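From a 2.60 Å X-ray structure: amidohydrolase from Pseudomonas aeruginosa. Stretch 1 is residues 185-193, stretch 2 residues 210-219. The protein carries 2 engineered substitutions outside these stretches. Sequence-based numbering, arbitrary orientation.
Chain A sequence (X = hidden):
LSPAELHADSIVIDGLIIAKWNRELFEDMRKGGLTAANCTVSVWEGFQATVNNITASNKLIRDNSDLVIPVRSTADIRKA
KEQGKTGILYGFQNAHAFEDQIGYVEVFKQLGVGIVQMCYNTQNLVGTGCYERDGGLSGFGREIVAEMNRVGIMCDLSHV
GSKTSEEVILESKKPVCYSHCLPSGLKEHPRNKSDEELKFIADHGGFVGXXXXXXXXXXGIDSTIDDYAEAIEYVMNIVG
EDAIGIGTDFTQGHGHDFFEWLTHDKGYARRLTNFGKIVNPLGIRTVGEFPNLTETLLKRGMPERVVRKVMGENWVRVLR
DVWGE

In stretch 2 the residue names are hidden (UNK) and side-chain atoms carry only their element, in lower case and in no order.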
# COMPACT_ATOMS: atom_id res chain seq x y z
N GLY A 185 4.09 -13.75 -26.46
CA GLY A 185 4.33 -14.80 -27.42
C GLY A 185 5.19 -14.27 -28.55
O GLY A 185 5.53 -14.99 -29.49
N LEU A 186 5.54 -12.99 -28.46
CA LEU A 186 6.39 -12.35 -29.46
C LEU A 186 7.64 -11.78 -28.79
O LEU A 186 8.70 -11.71 -29.40
CB LEU A 186 5.62 -11.24 -30.17
CG LEU A 186 4.36 -11.67 -30.92
CD1 LEU A 186 3.68 -10.45 -31.53
CD2 LEU A 186 4.73 -12.68 -32.00
N LYS A 187 7.49 -11.37 -27.53
CA LYS A 187 8.57 -10.79 -26.73
C LYS A 187 8.29 -11.16 -25.27
O LYS A 187 7.20 -10.90 -24.75
CB LYS A 187 8.56 -9.26 -26.89
CG LYS A 187 9.93 -8.62 -27.07
CD LYS A 187 10.81 -8.74 -25.83
CE LYS A 187 12.16 -8.10 -26.07
NZ LYS A 187 13.04 -8.15 -24.87
N GLU A 188 9.27 -11.75 -24.59
CA GLU A 188 9.07 -12.17 -23.20
C GLU A 188 8.66 -11.09 -22.21
O GLU A 188 7.65 -11.24 -21.54
CB GLU A 188 10.32 -12.89 -22.68
CG GLU A 188 10.34 -14.34 -23.09
CD GLU A 188 8.98 -15.01 -22.89
OE1 GLU A 188 8.47 -14.97 -21.75
OE2 GLU A 188 8.42 -15.55 -23.86
N HIS A 189 9.46 -10.04 -22.11
CA HIS A 189 9.22 -8.91 -21.19
C HIS A 189 8.13 -9.03 -20.11
O HIS A 189 7.01 -9.45 -20.37
CB HIS A 189 8.98 -7.63 -21.99
CG HIS A 189 9.17 -6.38 -21.19
ND1 HIS A 189 8.28 -5.98 -20.20
CD2 HIS A 189 10.17 -5.46 -21.19
CE1 HIS A 189 8.74 -4.89 -19.63
NE2 HIS A 189 9.88 -4.55 -20.21
N PRO A 190 8.45 -8.60 -18.87
CA PRO A 190 7.54 -8.63 -17.72
C PRO A 190 6.17 -7.96 -17.92
O PRO A 190 5.21 -8.30 -17.22
CB PRO A 190 8.36 -7.94 -16.63
CG PRO A 190 9.75 -8.35 -16.96
CD PRO A 190 9.80 -8.16 -18.46
N ARG A 191 6.07 -7.01 -18.85
CA ARG A 191 4.78 -6.35 -19.04
C ARG A 191 3.90 -6.93 -20.14
O ARG A 191 2.74 -6.54 -20.29
CB ARG A 191 4.96 -4.85 -19.25
CG ARG A 191 3.97 -4.06 -18.42
CD ARG A 191 4.17 -2.56 -18.44
NE ARG A 191 3.73 -1.95 -19.69
CZ ARG A 191 2.58 -2.21 -20.30
NH1 ARG A 191 1.73 -3.10 -19.79
NH2 ARG A 191 2.27 -1.57 -21.41
N ASN A 192 4.44 -7.87 -20.91
CA ASN A 192 3.66 -8.50 -21.97
C ASN A 192 2.78 -9.60 -21.38
O ASN A 192 3.07 -10.12 -20.30
CB ASN A 192 4.58 -9.10 -23.03
CG ASN A 192 5.17 -8.05 -23.93
OD1 ASN A 192 4.66 -6.94 -24.02
ND2 ASN A 192 6.24 -8.40 -24.63
N LYS A 193 1.71 -9.95 -22.08
CA LYS A 193 0.80 -10.98 -21.60
C LYS A 193 0.88 -12.29 -22.39
O LYS A 193 1.04 -12.29 -23.61
CB LYS A 193 -0.63 -10.45 -21.63
CG LYS A 193 -0.80 -9.06 -21.03
CD LYS A 193 -0.41 -9.00 -19.56
CE LYS A 193 -0.70 -7.62 -18.97
NZ LYS A 193 -0.13 -7.46 -17.60
N UNK A 210 -4.11 -3.16 -27.75
CA UNK A 210 -2.72 -3.47 -28.09
C UNK A 210 -1.90 -2.19 -28.18
O UNK A 210 -2.33 -1.21 -28.78
c UNK A 210 -3.58 -5.39 -29.43
c UNK A 210 -2.64 -4.21 -29.44
c UNK A 210 -1.22 -4.67 -29.68
N UNK A 211 -0.72 -2.22 -27.57
CA UNK A 211 0.17 -1.06 -27.55
C UNK A 211 1.32 -1.22 -28.54
O UNK A 211 1.47 -2.26 -29.17
c UNK A 211 1.75 -1.96 -25.79
c UNK A 211 0.76 -0.84 -26.14
o UNK A 211 1.44 0.42 -26.10
N UNK A 212 2.14 -0.17 -28.66
CA UNK A 212 3.27 -0.17 -29.58
C UNK A 212 4.59 0.30 -28.95
O UNK A 212 5.50 0.71 -29.66
c UNK A 212 2.58 2.14 -30.37
c UNK A 212 2.95 0.73 -30.78
se UNK A 212 2.46 3.36 -31.86
c UNK A 212 0.56 3.27 -32.17
N UNK A 213 4.68 0.22 -27.63
CA UNK A 213 5.90 0.66 -26.95
C UNK A 213 7.12 -0.15 -27.38
O UNK A 213 7.19 -1.36 -27.15
c UNK A 213 8.27 3.28 -23.32
c UNK A 213 7.28 3.77 -24.17
c UNK A 213 6.46 2.88 -24.86
c UNK A 213 8.42 1.91 -23.15
c UNK A 213 7.59 1.03 -23.84
c UNK A 213 6.61 1.51 -24.70
c UNK A 213 5.72 0.57 -25.44
N UNK A 214 8.08 0.53 -27.99
CA UNK A 214 9.31 -0.08 -28.48
C UNK A 214 9.86 -1.22 -27.62
O UNK A 214 9.96 -2.36 -28.07
c UNK A 214 10.38 0.99 -28.69
N UNK A 215 10.23 -0.91 -26.36
CA UNK A 215 10.78 -1.91 -25.43
C UNK A 215 10.08 -3.27 -25.43
O UNK A 215 10.75 -4.31 -25.32
c UNK A 215 10.89 0.22 -24.44
c UNK A 215 10.65 -1.21 -24.08
c UNK A 215 10.06 0.39 -25.69
N UNK A 216 8.76 -3.26 -25.57
CA UNK A 216 7.97 -4.50 -25.54
C UNK A 216 7.69 -5.15 -26.90
O UNK A 216 6.95 -6.13 -26.97
c UNK A 216 6.75 -3.35 -23.60
c UNK A 216 6.64 -4.25 -24.82
c UNK A 216 7.97 -2.55 -21.66
c UNK A 216 6.94 -1.68 -21.35
c UNK A 216 5.80 -1.64 -22.16
c UNK A 216 7.87 -3.38 -22.78
c UNK A 216 5.71 -2.47 -23.28
N UNK A 217 8.27 -4.63 -27.97
CA UNK A 217 8.06 -5.20 -29.30
C UNK A 217 9.16 -6.19 -29.65
O UNK A 217 10.31 -6.02 -29.25
c UNK A 217 6.91 -1.96 -31.07
c UNK A 217 6.70 -3.26 -30.32
c UNK A 217 5.55 -4.07 -30.93
c UNK A 217 7.99 -4.08 -30.34
N UNK A 218 8.80 -7.22 -30.40
CA UNK A 218 9.76 -8.24 -30.80
C UNK A 218 11.01 -7.66 -31.46
O UNK A 218 12.12 -8.10 -31.18
c UNK A 218 9.11 -9.25 -31.76
c UNK A 218 10.08 -10.33 -32.22
c UNK A 218 10.48 -12.27 -33.75
c UNK A 218 9.47 -11.25 -33.26
n UNK A 218 9.93 -13.12 -34.84
N UNK A 219 10.83 -6.66 -32.32
CA UNK A 219 11.97 -6.05 -32.99
C UNK A 219 12.45 -4.76 -32.32
O UNK A 219 13.49 -4.22 -32.68
n UNK A 219 11.61 -5.28 -38.69
c UNK A 219 11.78 -6.84 -36.75
c UNK A 219 11.41 -7.04 -35.28
c UNK A 219 11.08 -5.63 -37.34
c UNK A 219 11.65 -5.78 -34.46

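Position 210 carries three side-chain carbons, one of them bonded to the other two, and none comes near stretch 1. A fork directly at the beta carbon, with no oxygen, is Val210; compact and apolar, it suits a buried strand residue.

At position 211 the beta carbon bears one carbon and one oxygen, which makes it Thr211. Its CB points toward stretch 1, where the methyl CG2 lies 4.4 Å from NH2 of Arg191, while OG1 is hydrogen-bonded elsewhere in the structure, so that this buried hydroxyl is satisfied.

Position 212 has an unbranched chain of two carbons, a selenium and a terminal carbon. The selenium identifies selenomethionine, Met212, a long flexible side chain buried beyond the reach of stretch 1.

Position 213 shows one carbon followed by a six-carbon ring without oxygen: Phe213. It is buried, and although its CB points toward stretch 1 the ring makes no contact there. Its backbone O accepts a 2.9 Å hydrogen bond from N of residue 216.

A single side-chain carbon at position 214 defines Ala214, small and buried. It begins a short 3-10 segment, and its O receives a 2.8 Å bond from N of residue 217.

At position 215 three carbons close a ring onto the backbone nitrogen, the mark of Pro215. Its phi of -42° fits the 3-10 segment, and having no amide hydrogen costs nothing in the backbone bonds just described. Its carbonyl O lies 4.3 Å from CD2 of His189.

Position 216 again has one carbon leading to a six-carbon ring, now set among His189, Arg191 and Asn192. This is Phe216, whose flat apolar ring can offer both edge and face. Its edge meets the face of His189 with centroids 4.3 Å apart and planes at 57°; CE1 comes within 3.1 Å of His189 NE2. CB of Arg191 lies over one face of the phenyl ring, and Arg191 NE approaches Phe216 CE2 to 3.2 Å.

Four carbons forked at the second distinguish position 217 as Leu217. Its CB points away from stretch 1 and its side chain is buried, but its backbone O lies 3.4 Å from CG of Lys187.

Position 218 has four carbons in a row ending in nitrogen: Lys218. Its CG packs 3.4 Å from Leu186 O, while the extended chain leads its amine away from stretch 1, suiting an exposed site.

Position 219 has the same composition and is Lys219. Its CB points away from stretch 1, and its exposed NZ is hydrogen-bonded elsewhere in the structure.

The contact, burying 445 Å² in all, centres on Phe216. The type I turn from His189 to Asn192, with Asn192 N bonded to His189 O at 3.1 Å, brings its partners together, and Arg191 N donates to His189 ND1 at 2.8 Å. Asn192 ND2 adds a weak 3.3 Å hydrogen bond to Phe216 O. Beyond this, the aliphatic part of Lys187 packs along the backbone of Leu217 and Lys218.

Stretch 2, residues 210-219: VTMFAPFLKK
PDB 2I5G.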